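Local coordinates for alpha,alpha-trehalose-phosphate synthase (UDP-forming) (Burkholderia multivorans, PDB 5UOF), which is a glycosyltransferase of family 20, a GT-B enzyme whose chain folds into two Rossmann-like domains facing each other across a cleft, at residues Leu393-Phe398 and Ala408-Pro413; Leu280-Gln285 and Tyr414-Met419; Phe194-Asp199 and Asp372-Val377; Glu404-Leu409 and His438-Ala443. All coordinates share one frame; numbering follows the deposited sequence.

Interaction 1. Residues Leu393-Phe398 and Ala408-Pro413; sequences LVLSEF and ALLVNP
Leu-393 to Ser-396 and Leu-409 to Val-411 pair as parallel beta strands. Four backbone hydrogen bonds join them: Leu-409 N to Leu-393 O, Leu-395 N to Leu-409 O, Val-411 N to Leu-395 O and Glu-397 N to Val-411 O, each 2.9 Å.

Apolar contacts lie on both faces of the pair. On one, Ala-408 CB sits 3.7 Å from Leu-395 CB. Next to it Leu-395 and Leu-410 lie side by side and point the same way, their CD2 atoms 4.0 Å apart. On the other face Val-394 CG1 meets Val-411 CG2, also at 4.0 Å.

Polar and aromatic groups gather at the C-terminal ends. Ser-396 OG is anti to the backbone N (chi1 167°) and accepts from Phe-398 N at 3.0 Å, an ST turn. It also bonds to Pro-369 O. The Phe-398 ring carries Glu-397 CG over the centre of one face. At its edge Phe-398 CE2 lies 3.6 Å from Asn-412 OD1, which itself accepts from Tyr-414 N. The ring and amide planes are 84° apart. A water donates to Glu-397 OE2 at 2.6 Å. Stronger partners come from the other chain: Arg-174 of the second subunit forms a salt bridge with Glu-397 OE1, and its carbonyl accepts from Asn-412 ND2.

Strand 409-411 ends the parallel sheet of its domain, and strand 364-367 flanks strand 392-396 on its other side. Helix 376-384 packs on the face of Leu-393 and Leu-395, and helix 416-428 on that of Val-411.

Interaction 2. Residues Leu280-Gln285 and Tyr414-Met419; sequences LVERFQ and YDLSQM
Leu-416 points toward helix 280-293 and divides its two methyl groups between Glu-282 and Gln-285. Its CG, from which both methyls branch, is anti to the carbonyl carbon (chi1 -58°). CD2 touches Glu-282 CB at 3.6 Å, and Glu-282 CG lies 3.8 Å from the same methyl. The Glu-282 chain then bends at chi2 (85°), and its carboxylate stays farther from Leu-416 than these methylenes do.

CD1 of Leu-416 meets Gln-285, whose extended chain passes it at a slant, with OE1 3.5 Å from CD1. The other end of that amide is held elsewhere, since Gln-285 NE2 bonds to Glu-327. Met-419 comes in one helical turn after Leu-416. Its chain is bent at chi2 and chi3, and CE rests 3.7 Å from Glu-282 O. Met-419 also packs on Ala-286 and Thr-368.

Asp-415 is the N-cap of helix 416-428. Its OD1 accepts from Gln-418 N at 3.1 Å, with the donor well above the carboxylate plane. OD2 accepts from the amino group of the bound serine. Arg-283 points away from the contact and forms a salt bridge with Asp-272.

The contact thus joins two helices of the same Rossmann-like domain mainly through the methyls of Leu-416 and Met-419. These meet methylenes and two oxygens, Gln-285 OE1 and Glu-282 O. The packing between the segments is mostly apolar, and Ser-417 OG bonding to Arg-289 adds a polar link between the helices.

Interaction 3. Residues Phe194-Asp199 and Asp372-Val377; sequences FQTDAD and DGMNLV
Gln-195 and Gly-373 bring their CA atoms to 6.3 Å, where two loops, each leading into a helix, approach from different domains. Gln-195 CB lies 3.3 Å from Gly-373 O. The chain then bends at chi2 (-85°), and the amide lies against Met-374. Gln-195 NE2 is 3.6 Å from Met-374 CB, while OE1 is 3.4 Å from Met-374 CE. Met-374 is itself bent at chi2 and chi3, and the two side chains run at a slant to each other. The Gln-195 amide is fixed at both ends, by His-164 O on NE2 and Ile-235 N on OE1.

Each loop is braced internally. Thr-196 and Asp-199 form a capping box at the start of helix 197-209: Asp-199 N donates to Thr-196 OG1 at 3.3 Å, and Thr-196 N donates to Asp-199 OD2 at 3.2 Å. In the other loop, Asp-372 OD1 accepts from Met-374 N in an Asx turn. Asp-372 OD2 takes a bond from Asn-375 ND2 and a salt bridge from Lys-278. Asn-375 in turn caps helix 376-384 through Ala-378 N.

A water sits between the loops, 2.7 Å from Asp-199 OD2 and 2.8 Å from Gly-373 O. Direct contact across the segments is otherwise van der Waals packing. With packing and one water, whose bonds compete with others, the junction is consistent with two GT-B domains that can shift against each other.

Interaction 4. Residues Glu404-Leu409 and His438-Ala443; sequences ELTGAL and HEENLA
Thr-406 and Gly-407 hold a type I beta turn, Leu-405 to Ala-408, against helix 431-447 through two hydrogen bonds. Thr-406 OG1 donates to Glu-440 OE2 at 2.5 Å, reaching the carboxylate on its anti side. This is unusually short, and its exact length should carry little weight. The Glu-440 chain is extended, with CG anti to the backbone N (chi1 177°), and it crosses the Thr-406 side chain at about a right angle. Gly-407 N donates to Asn-441 OD1 at 2.7 Å. That donor is tilted 32° from the plane of the amide carbonyl.

The turn is closed by Ala-408 N bonding to Leu-405 O at 3.1 Å. Leu-405 is also the centre of an inverse gamma turn, whose bond from Thr-406 N to Glu-404 O is weak. Gly-407 O has its own partner on the same helix, Arg-437.

The Asn-441 amide packs against the turn backbone, with CG 3.7 Å from Gly-407 CA and ND2 3.4 Å from Gly-407 C. It is therefore both a hydrogen-bond acceptor and a packing surface. The loop leads from strand 392-396 to strand 409-411, so the contact ties that strand connection to the helix. Leu-405 packs on Leu-393, Ala-378 and Leu-445. Its side chain crosses that of Asn-441 at about a right angle, with Leu-405 CB 3.6 Å from Asn-441 OD1 and Leu-405 CD2 4.0 Å from Asn-441 CB.

In the fold
From the N terminus, interaction 3 starts at 194-199, at the end of a strand in the N-terminal sheet. Interaction 2 starts at 280-285, before interaction 3 closes at 372-377, so these two cross. Interaction 3 ties the two domains together; the other three lie within the C-terminal one. Interactions 1 and 4 then open in turn, at 393-398 and 404-409, and share Ala-408 and Leu-409. Interaction 1 closes at 408-413, wholly within the span that interaction 2 closes at 414-419. Interaction 4 closes last, at 438-443, and so crosses interaction 2. Interaction 1 joins two strands at the sheet edge, interaction 2 pairs helices 280-293 and 416-428, and interaction 4 brings in helix 431-447.

Interaction 1. Residues Leu393-Phe398 and Ala408-Pro413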
loop_
_atom_site.group_PDB
_atom_site.type_symbol
_atom_site.label_atom_id
_atom_site.label_comp_id
_atom_site.label_asym_id
_atom_site.label_seq_id
_atom_site.Cartn_x
_atom_site.Cartn_y
_atom_site.Cartn_z
ATOM N N LEU A 393 -16.383 18.551 12.362
ATOM C CA LEU A 393 -16.078 17.313 11.656
ATOM C C LEU A 393 -14.632 16.927 11.924
ATOM O O LEU A 393 -13.719 17.710 11.644
ATOM C CB LEU A 393 -16.306 17.470 10.156
ATOM C CG LEU A 393 -15.879 16.296 9.262
ATOM C CD1 LEU A 393 -16.746 15.082 9.539
ATOM C CD2 LEU A 393 -15.981 16.709 7.809
ATOM N N VAL A 394 -14.434 15.717 12.443
ATOM C CA VAL A 394 -13.111 15.109 12.575
ATOM C C VAL A 394 -12.994 14.101 11.445
ATOM O O VAL A 394 -13.798 13.165 11.366
ATOM C CB VAL A 394 -12.934 14.428 13.939
ATOM C CG1 VAL A 394 -11.590 13.724 14.001
ATOM C CG2 VAL A 394 -13.024 15.468 15.065
ATOM N N LEU A 395 -12.014 14.297 10.562
ATOM C CA LEU A 395 -12.013 13.632 9.256
ATOM C C LEU A 395 -10.653 13.019 8.972
ATOM O O LEU A 395 -9.629 13.683 9.141
ATOM C CB LEU A 395 -12.368 14.627 8.142
ATOM C CG LEU A 395 -12.418 14.085 6.706
ATOM C CD1 LEU A 395 -13.458 13.004 6.584
ATOM C CD2 LEU A 395 -12.729 15.207 5.715
ATOM N N SER A 396 -10.650 11.771 8.494
ATOM C CA SER A 396 -9.411 11.111 8.092
ATOM C C SER A 396 -8.811 11.762 6.853
ATOM O O SER A 396 -9.511 12.020 5.868
ATOM C CB SER A 396 -9.683 9.639 7.784
ATOM O OG SER A 396 -8.572 9.050 7.113
ATOM N N GLU A 397 -7.494 11.978 6.883
ATOM C CA GLU A 397 -6.791 12.499 5.719
ATOM C C GLU A 397 -6.769 11.522 4.553
ATOM O O GLU A 397 -6.345 11.911 3.463
ATOM C CB GLU A 397 -5.353 12.861 6.082
ATOM C CG GLU A 397 -4.525 11.693 6.542
ATOM C CD GLU A 397 -3.081 12.102 6.745
ATOM O OE1 GLU A 397 -2.309 12.091 5.763
ATOM O OE2 GLU A 397 -2.737 12.471 7.884
ATOM N N PHE A 398 -7.161 10.269 4.766
ATOM C CA PHE A 398 -7.209 9.281 3.692
ATOM C C PHE A 398 -8.599 9.115 3.106
ATOM O O PHE A 398 -8.819 8.186 2.308
ATOM C CB PHE A 398 -6.712 7.933 4.187
ATOM C CG PHE A 398 -5.311 7.971 4.751
ATOM C CD1 PHE A 398 -4.224 8.184 3.924
ATOM C CD2 PHE A 398 -5.098 7.786 6.108
ATOM C CE1 PHE A 398 -2.933 8.204 4.441
ATOM C CE2 PHE A 398 -3.815 7.813 6.633
ATOM C CZ PHE A 398 -2.739 8.019 5.803
ATOM N N ALA A 408 -12.509 20.737 8.275
ATOM C CA ALA A 408 -12.474 19.626 9.214
ATOM C C ALA A 408 -11.184 19.654 10.017
ATOM O O ALA A 408 -10.175 20.214 9.587
ATOM C CB ALA A 408 -12.575 18.284 8.480
ATOM N N LEU A 409 -11.242 19.070 11.211
ATOM C CA LEU A 409 -10.030 18.676 11.925
ATOM C C LEU A 409 -9.558 17.402 11.251
ATOM O O LEU A 409 -10.151 16.338 11.438
ATOM C CB LEU A 409 -10.307 18.466 13.411
ATOM C CG LEU A 409 -10.601 19.706 14.266
ATOM C CD1 LEU A 409 -10.817 19.306 15.730
ATOM C CD2 LEU A 409 -9.450 20.735 14.175
ATOM N N LEU A 410 -8.502 17.510 10.442
ATOM C CA LEU A 410 -7.983 16.366 9.698
ATOM C C LEU A 410 -7.033 15.561 10.570
ATOM O O LEU A 410 -6.157 16.130 11.230
ATOM C CB LEU A 410 -7.252 16.831 8.442
ATOM C CG LEU A 410 -8.164 17.585 7.477
ATOM C CD1 LEU A 410 -7.342 18.376 6.469
ATOM C CD2 LEU A 410 -9.108 16.598 6.773
ATOM N N VAL A 411 -7.182 14.235 10.549
ATOM C CA VAL A 411 -6.349 13.378 11.386
ATOM C C VAL A 411 -5.862 12.168 10.597
ATOM O O VAL A 411 -6.440 11.763 9.582
ATOM C CB VAL A 411 -7.084 12.902 12.654
ATOM C CG1 VAL A 411 -7.472 14.096 13.511
ATOM C CG2 VAL A 411 -8.316 12.088 12.280
ATOM N N ASN A 412 -4.786 11.591 11.095
ATOM C CA ASN A 412 -4.292 10.323 10.595
ATOM C C ASN A 412 -4.833 9.234 11.511
ATOM O O ASN A 412 -4.434 9.173 12.682
ATOM C CB ASN A 412 -2.760 10.323 10.588
ATOM C CG ASN A 412 -2.171 9.069 9.950
ATOM O OD1 ASN A 412 -2.743 7.992 10.046
ATOM N ND2 ASN A 412 -1.004 9.208 9.317
ATOM N N PRO A 413 -5.733 8.367 11.042
ATOM C CA PRO A 413 -6.362 7.393 11.952
ATOM C C PRO A 413 -5.410 6.329 12.474
ATOM O O PRO A 413 -5.771 5.622 13.428
ATOM C CB PRO A 413 -7.479 6.777 11.096
ATOM C CG PRO A 413 -7.010 6.949 9.683
ATOM C CD PRO A 413 -6.217 8.238 9.658
HETATM O O HOH W 1 -0.267 12.422 8.593
#

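Interaction 2. Residues Leu280-Gln285 and Tyr414-Met419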
loop_
_atom_site.group_PDB
_atom_site.type_symbol
_atom_site.label_atom_id
_atom_site.label_comp_id
_atom_site.label_asym_id
_atom_site.label_seq_id
_atom_site.Cartn_x
_atom_site.Cartn_y
_atom_site.Cartn_z
ATOM N N LEU A 280 -12.676 0.834 12.413
ATOM C CA LEU A 280 -13.626 1.084 13.491
ATOM C C LEU A 280 -13.048 0.708 14.854
ATOM O O LEU A 280 -13.448 1.285 15.869
ATOM C CB LEU A 280 -14.931 0.351 13.206
ATOM C CG LEU A 280 -15.671 1.052 12.063
ATOM C CD1 LEU A 280 -16.783 0.179 11.475
ATOM C CD2 LEU A 280 -16.236 2.380 12.570
ATOM N N VAL A 281 -12.113 -0.244 14.912
ATOM C CA VAL A 281 -11.429 -0.489 16.178
ATOM C C VAL A 281 -10.677 0.758 16.608
ATOM O O VAL A 281 -10.751 1.187 17.768
ATOM C CB VAL A 281 -10.476 -1.690 16.069
ATOM C CG1 VAL A 281 -9.556 -1.738 17.294
ATOM C CG2 VAL A 281 -11.273 -2.980 15.939
ATOM N N GLU A 282 -9.922 1.340 15.672
ATOM C CA GLU A 282 -9.191 2.570 15.950
ATOM C C GLU A 282 -10.145 3.677 16.360
ATOM O O GLU A 282 -9.852 4.455 17.272
ATOM C CB GLU A 282 -8.385 2.997 14.722
ATOM C CG GLU A 282 -7.203 2.091 14.390
ATOM C CD GLU A 282 -7.577 0.886 13.543
ATOM O OE1 GLU A 282 -6.654 0.185 13.078
ATOM O OE2 GLU A 282 -8.780 0.632 13.335
ATOM N N ARG A 283 -11.290 3.762 15.684
ATOM C CA ARG A 283 -12.308 4.753 16.022
ATOM C C ARG A 283 -12.686 4.668 17.500
ATOM O O ARG A 283 -12.673 5.674 18.230
ATOM C CB ARG A 283 -13.529 4.511 15.118
ATOM C CG ARG A 283 -14.519 5.664 14.997
ATOM C CD ARG A 283 -14.123 6.624 13.888
ATOM N NE ARG A 283 -13.978 5.944 12.597
ATOM C CZ ARG A 283 -14.953 5.783 11.708
ATOM N NH1 ARG A 283 -16.175 6.236 11.959
ATOM N NH2 ARG A 283 -14.708 5.140 10.566
ATOM N N PHE A 284 -13.022 3.463 17.958
ATOM C CA PHE A 284 -13.430 3.273 19.341
ATOM C C PHE A 284 -12.268 3.534 20.287
ATOM O O PHE A 284 -12.452 4.144 21.344
ATOM C CB PHE A 284 -13.944 1.855 19.575
ATOM C CG PHE A 284 -15.301 1.563 18.972
ATOM C CD1 PHE A 284 -15.914 2.451 18.102
ATOM C CD2 PHE A 284 -15.957 0.394 19.314
ATOM C CE1 PHE A 284 -17.167 2.151 17.559
ATOM C CE2 PHE A 284 -17.208 0.088 18.772
ATOM C CZ PHE A 284 -17.807 0.979 17.902
ATOM N N GLN A 285 -11.076 3.045 19.940
ATOM C CA GLN A 285 -9.958 3.139 20.873
ATOM C C GLN A 285 -9.507 4.581 21.061
ATOM O O GLN A 285 -9.007 4.938 22.133
ATOM C CB GLN A 285 -8.787 2.272 20.392
ATOM C CG GLN A 285 -9.080 0.777 20.507
ATOM C CD GLN A 285 -7.883 -0.088 20.155
ATOM O OE1 GLN A 285 -6.865 0.411 19.682
ATOM N NE2 GLN A 285 -8.006 -1.396 20.383
ATOM N N TYR A 414 -4.204 6.210 11.913
ATOM C CA TYR A 414 -3.176 5.348 12.478
ATOM C C TYR A 414 -2.483 5.973 13.677
ATOM O O TYR A 414 -1.614 5.340 14.276
ATOM C CB TYR A 414 -2.143 5.001 11.415
ATOM C CG TYR A 414 -2.764 4.195 10.301
ATOM C CD1 TYR A 414 -2.888 2.815 10.411
ATOM C CD2 TYR A 414 -3.261 4.815 9.163
ATOM C CE1 TYR A 414 -3.460 2.066 9.405
ATOM C CE2 TYR A 414 -3.844 4.065 8.135
ATOM C CZ TYR A 414 -3.941 2.698 8.271
ATOM O OH TYR A 414 -4.501 1.937 7.277
ATOM N N ASP A 415 -2.854 7.190 14.039
ATOM C CA ASP A 415 -2.294 7.890 15.186
ATOM C C ASP A 415 -3.444 8.070 16.176
ATOM O O ASP A 415 -4.143 9.083 16.145
ATOM C CB ASP A 415 -1.691 9.205 14.728
ATOM C CG ASP A 415 -0.959 9.940 15.828
ATOM O OD1 ASP A 415 -1.100 9.575 17.020
ATOM O OD2 ASP A 415 -0.231 10.897 15.491
ATOM N N LEU A 416 -3.645 7.081 17.051
ATOM C CA LEU A 416 -4.790 7.123 17.961
ATOM C C LEU A 416 -4.738 8.342 18.865
ATOM O O LEU A 416 -5.779 8.932 19.181
ATOM C CB LEU A 416 -4.860 5.852 18.808
ATOM C CG LEU A 416 -4.961 4.531 18.041
ATOM C CD1 LEU A 416 -5.028 3.365 19.017
ATOM C CD2 LEU A 416 -6.173 4.557 17.139
ATOM N N SER A 417 -3.541 8.729 19.305
ATOM C CA SER A 417 -3.444 9.895 20.174
ATOM C C SER A 417 -3.825 11.171 19.435
ATOM O O SER A 417 -4.469 12.052 20.014
ATOM C CB SER A 417 -2.046 10.007 20.759
ATOM O OG SER A 417 -1.845 8.965 21.694
ATOM N N GLN A 418 -3.445 11.300 18.160
ATOM C CA GLN A 418 -3.898 12.473 17.417
ATOM C C GLN A 418 -5.416 12.480 17.302
ATOM O O GLN A 418 -6.053 13.529 17.448
ATOM C CB GLN A 418 -3.264 12.545 16.025
ATOM C CG GLN A 418 -3.779 13.765 15.237
ATOM C CD GLN A 418 -3.399 13.766 13.766
ATOM O OE1 GLN A 418 -3.236 12.720 13.153
ATOM N NE2 GLN A 418 -3.258 14.959 13.195
ATOM N N MET A 419 -6.018 11.313 17.044
ATOM C CA MET A 419 -7.476 11.255 16.961
ATOM C C MET A 419 -8.121 11.615 18.288
ATOM O O MET A 419 -9.106 12.368 18.318
ATOM C CB MET A 419 -7.930 9.871 16.506
ATOM C CG MET A 419 -7.555 9.598 15.062
ATOM S SD MET A 419 -8.926 8.808 14.159
ATOM C CE MET A 419 -8.929 7.186 14.911
#

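Interaction 3. Residues Phe194-Asp199 and Asp372-Val377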
loop_
_atom_site.group_PDB
_atom_site.type_symbol
_atom_site.label_atom_id
_atom_site.label_comp_id
_atom_site.label_asym_id
_atom_site.label_seq_id
_atom_site.Cartn_x
_atom_site.Cartn_y
_atom_site.Cartn_z
ATOM N N PHE A 194 -12.388 9.811 -11.875
ATOM C CA PHE A 194 -11.981 9.419 -10.538
ATOM C C PHE A 194 -12.542 10.394 -9.511
ATOM O O PHE A 194 -12.971 11.502 -9.840
ATOM C CB PHE A 194 -10.453 9.377 -10.420
ATOM C CG PHE A 194 -9.808 8.405 -11.366
ATOM C CD1 PHE A 194 -9.637 7.087 -10.997
ATOM C CD2 PHE A 194 -9.399 8.815 -12.625
ATOM C CE1 PHE A 194 -9.060 6.178 -11.872
ATOM C CE2 PHE A 194 -8.819 7.921 -13.503
ATOM C CZ PHE A 194 -8.644 6.600 -13.116
ATOM N N GLN A 195 -12.492 9.985 -8.243
ATOM C CA GLN A 195 -12.988 10.859 -7.182
ATOM C C GLN A 195 -12.083 12.074 -6.985
ATOM O O GLN A 195 -12.573 13.204 -6.856
ATOM C CB GLN A 195 -13.140 10.078 -5.871
ATOM C CG GLN A 195 -14.289 9.035 -5.898
ATOM C CD GLN A 195 -15.667 9.621 -5.560
ATOM O OE1 GLN A 195 -15.911 10.826 -5.704
ATOM N NE2 GLN A 195 -16.565 8.762 -5.085
ATOM N N THR A 196 -10.760 11.869 -6.921
ATOM C CA THR A 196 -9.859 12.948 -6.520
ATOM C C THR A 196 -8.703 13.079 -7.500
ATOM O O THR A 196 -8.428 12.175 -8.287
ATOM C CB THR A 196 -9.281 12.725 -5.113
ATOM O OG1 THR A 196 -8.402 11.590 -5.121
ATOM C CG2 THR A 196 -10.395 12.508 -4.084
ATOM N N ASP A 197 -8.016 14.230 -7.427
ATOM C CA ASP A 197 -6.826 14.422 -8.250
ATOM C C ASP A 197 -5.784 13.347 -7.975
ATOM O O ASP A 197 -5.080 12.919 -8.894
ATOM C CB ASP A 197 -6.225 15.806 -8.007
ATOM C CG ASP A 197 -5.168 16.167 -9.034
ATOM O OD1 ASP A 197 -5.514 16.280 -10.230
ATOM O OD2 ASP A 197 -3.993 16.335 -8.650
ATOM N N ALA A 198 -5.678 12.897 -6.725
ATOM C CA ALA A 198 -4.702 11.868 -6.387
ATOM C C ALA A 198 -5.005 10.564 -7.108
ATOM O O ALA A 198 -4.087 9.891 -7.585
ATOM C CB ALA A 198 -4.671 11.653 -4.874
ATOM N N ASP A 199 -6.290 10.185 -7.185
ATOM C CA ASP A 199 -6.674 8.991 -7.935
ATOM C C ASP A 199 -6.330 9.155 -9.411
ATOM O O ASP A 199 -5.774 8.248 -10.041
ATOM C CB ASP A 199 -8.179 8.726 -7.775
ATOM C CG ASP A 199 -8.588 8.515 -6.335
ATOM O OD1 ASP A 199 -7.897 7.754 -5.625
ATOM O OD2 ASP A 199 -9.604 9.114 -5.917
ATOM N N ASP A 372 -10.853 5.825 1.976
ATOM C CA ASP A 372 -12.202 6.001 1.440
ATOM C C ASP A 372 -12.118 6.827 0.164
ATOM O O ASP A 372 -11.459 7.871 0.138
ATOM C CB ASP A 372 -13.092 6.692 2.486
ATOM C CG ASP A 372 -14.585 6.530 2.209
ATOM O OD1 ASP A 372 -15.013 6.677 1.039
ATOM O OD2 ASP A 372 -15.337 6.288 3.179
ATOM N N GLY A 373 -12.770 6.357 -0.899
ATOM C CA GLY A 373 -12.746 7.109 -2.145
ATOM C C GLY A 373 -13.243 8.534 -1.987
ATOM O O GLY A 373 -12.768 9.446 -2.676
ATOM N N MET A 374 -14.225 8.742 -1.112
ATOM C CA MET A 374 -14.777 10.077 -0.914
ATOM C C MET A 374 -15.256 10.219 0.523
ATOM O O MET A 374 -14.633 10.933 1.312
ATOM C CB MET A 374 -15.908 10.344 -1.929
ATOM C CG MET A 374 -16.601 11.709 -1.776
ATOM S SD MET A 374 -15.435 13.095 -1.799
ATOM C CE MET A 374 -14.608 12.862 -3.381
ATOM N N ASN A 375 -16.332 9.496 0.857
ATOM C CA ASN A 375 -17.058 9.475 2.126
ATOM C C ASN A 375 -18.134 10.550 2.131
ATOM O O ASN A 375 -17.879 11.716 2.460
ATOM C CB ASN A 375 -16.162 9.624 3.358
ATOM C CG ASN A 375 -16.879 9.202 4.613
ATOM O OD1 ASN A 375 -17.815 9.871 5.040
ATOM N ND2 ASN A 375 -16.492 8.063 5.175
ATOM N N LEU A 376 -19.355 10.151 1.776
ATOM C CA LEU A 376 -20.464 11.094 1.757
ATOM C C LEU A 376 -21.025 11.372 3.146
ATOM O O LEU A 376 -21.638 12.426 3.351
ATOM C CB LEU A 376 -21.567 10.579 0.824
ATOM C CG LEU A 376 -21.120 10.435 -0.641
ATOM C CD1 LEU A 376 -22.196 9.755 -1.473
ATOM C CD2 LEU A 376 -20.750 11.788 -1.248
ATOM N N VAL A 377 -20.814 10.476 4.112
ATOM C CA VAL A 377 -21.230 10.785 5.481
ATOM C C VAL A 377 -20.555 12.061 5.970
ATOM O O VAL A 377 -21.189 12.892 6.623
ATOM C CB VAL A 377 -20.962 9.589 6.419
ATOM C CG1 VAL A 377 -20.965 10.025 7.879
ATOM C CG2 VAL A 377 -22.009 8.503 6.184
HETATM O O HOH W 2 -10.133 8.826 -3.271
#

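Interaction 4. Residues Glu404-Leu409 and His438-Ala443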
loop_
_atom_site.group_PDB
_atom_site.type_symbol
_atom_site.label_atom_id
_atom_site.label_comp_id
_atom_site.label_asym_id
_atom_site.label_seq_id
_atom_site.Cartn_x
_atom_site.Cartn_y
_atom_site.Cartn_z
ATOM N N GLU A 404 -11.439 18.469 0.020
ATOM C CA GLU A 404 -12.415 19.551 -0.076
ATOM C C GLU A 404 -12.769 20.159 1.267
ATOM O O GLU A 404 -12.869 21.388 1.381
ATOM C CB GLU A 404 -13.705 19.040 -0.735
ATOM C CG GLU A 404 -13.546 18.613 -2.182
ATOM C CD GLU A 404 -14.804 17.964 -2.740
ATOM O OE1 GLU A 404 -14.945 16.722 -2.634
ATOM O OE2 GLU A 404 -15.657 18.711 -3.275
ATOM N N LEU A 405 -12.969 19.325 2.284
ATOM C CA LEU A 405 -13.462 19.784 3.583
ATOM C C LEU A 405 -12.295 20.276 4.436
ATOM O O LEU A 405 -11.917 19.689 5.451
ATOM C CB LEU A 405 -14.252 18.674 4.266
ATOM C CG LEU A 405 -15.468 18.194 3.447
ATOM C CD1 LEU A 405 -16.212 17.080 4.172
ATOM C CD2 LEU A 405 -16.422 19.352 3.107
ATOM N N THR A 406 -11.731 21.402 3.995
ATOM C CA THR A 406 -10.543 21.946 4.640
ATOM C C THR A 406 -10.832 22.506 6.025
ATOM O O THR A 406 -9.881 22.763 6.777
ATOM C CB THR A 406 -9.926 23.031 3.755
ATOM O OG1 THR A 406 -10.912 24.026 3.459
ATOM C CG2 THR A 406 -9.414 22.414 2.444
ATOM N N GLY A 407 -12.104 22.689 6.383
ATOM C CA GLY A 407 -12.462 23.116 7.726
ATOM C C GLY A 407 -12.590 21.987 8.726
ATOM O O GLY A 407 -12.791 22.239 9.916
ATOM N N ALA A 408 -12.509 20.737 8.275
ATOM C CA ALA A 408 -12.474 19.626 9.214
ATOM C C ALA A 408 -11.184 19.654 10.017
ATOM O O ALA A 408 -10.175 20.214 9.587
ATOM C CB ALA A 408 -12.575 18.284 8.480
ATOM N N LEU A 409 -11.242 19.070 11.211
ATOM C CA LEU A 409 -10.030 18.676 11.925
ATOM C C LEU A 409 -9.558 17.402 11.251
ATOM O O LEU A 409 -10.151 16.338 11.438
ATOM C CB LEU A 409 -10.307 18.466 13.411
ATOM C CG LEU A 409 -10.601 19.706 14.266
ATOM C CD1 LEU A 409 -10.817 19.306 15.730
ATOM C CD2 LEU A 409 -9.450 20.735 14.175
ATOM N N HIS A 438 -17.156 25.542 9.814
ATOM C CA HIS A 438 -18.383 25.083 9.181
ATOM C C HIS A 438 -18.653 25.842 7.889
ATOM O O HIS A 438 -18.978 25.237 6.859
ATOM C CB HIS A 438 -19.566 25.240 10.136
ATOM C CG HIS A 438 -20.872 24.894 9.497
ATOM N ND1 HIS A 438 -21.214 23.597 9.181
ATOM C CD2 HIS A 438 -21.888 25.673 9.057
ATOM C CE1 HIS A 438 -22.402 23.589 8.601
ATOM N NE2 HIS A 438 -22.828 24.835 8.502
ATOM N N GLU A 439 -18.528 27.179 7.919
ATOM C CA GLU A 439 -18.844 27.941 6.719
ATOM C C GLU A 439 -17.810 27.697 5.634
ATOM O O GLU A 439 -18.145 27.724 4.448
ATOM C CB GLU A 439 -18.953 29.435 7.036
ATOM C CG GLU A 439 -20.095 29.769 7.991
ATOM C CD GLU A 439 -21.472 29.536 7.371
ATOM O OE1 GLU A 439 -21.590 29.652 6.130
ATOM O OE2 GLU A 439 -22.431 29.242 8.126
ATOM N N GLU A 440 -16.555 27.470 6.023
ATOM C CA GLU A 440 -15.535 27.073 5.058
ATOM C C GLU A 440 -15.927 25.782 4.343
ATOM O O GLU A 440 -15.893 25.704 3.108
ATOM C CB GLU A 440 -14.200 26.928 5.787
ATOM C CG GLU A 440 -13.042 26.440 4.948
ATOM C CD GLU A 440 -11.756 26.396 5.756
ATOM O OE1 GLU A 440 -11.721 26.981 6.858
ATOM O OE2 GLU A 440 -10.784 25.776 5.309
ATOM N N ASN A 441 -16.339 24.766 5.107
ATOM C CA ASN A 441 -16.748 23.497 4.509
ATOM C C ASN A 441 -18.037 23.642 3.711
ATOM O O ASN A 441 -18.162 23.090 2.612
ATOM C CB ASN A 441 -16.921 22.437 5.596
ATOM C CG ASN A 441 -15.591 21.893 6.093
ATOM O OD1 ASN A 441 -14.573 22.047 5.433
ATOM N ND2 ASN A 441 -15.599 21.253 7.258
ATOM N N LEU A 442 -19.012 24.370 4.253
ATOM C CA LEU A 442 -20.302 24.496 3.580
ATOM C C LEU A 442 -20.162 25.209 2.237
ATOM O O LEU A 442 -20.850 24.865 1.265
ATOM C CB LEU A 442 -21.278 25.235 4.491
ATOM C CG LEU A 442 -22.669 25.521 3.942
ATOM C CD1 LEU A 442 -23.346 24.227 3.495
ATOM C CD2 LEU A 442 -23.500 26.216 5.007
ATOM N N ALA A 443 -19.274 26.205 2.161
ATOM C CA ALA A 443 -19.045 26.886 0.893
ATOM C C ALA A 443 -18.489 25.922 -0.146
ATOM O O ALA A 443 -18.887 25.964 -1.315
ATOM C CB ALA A 443 -18.108 28.075 1.093
#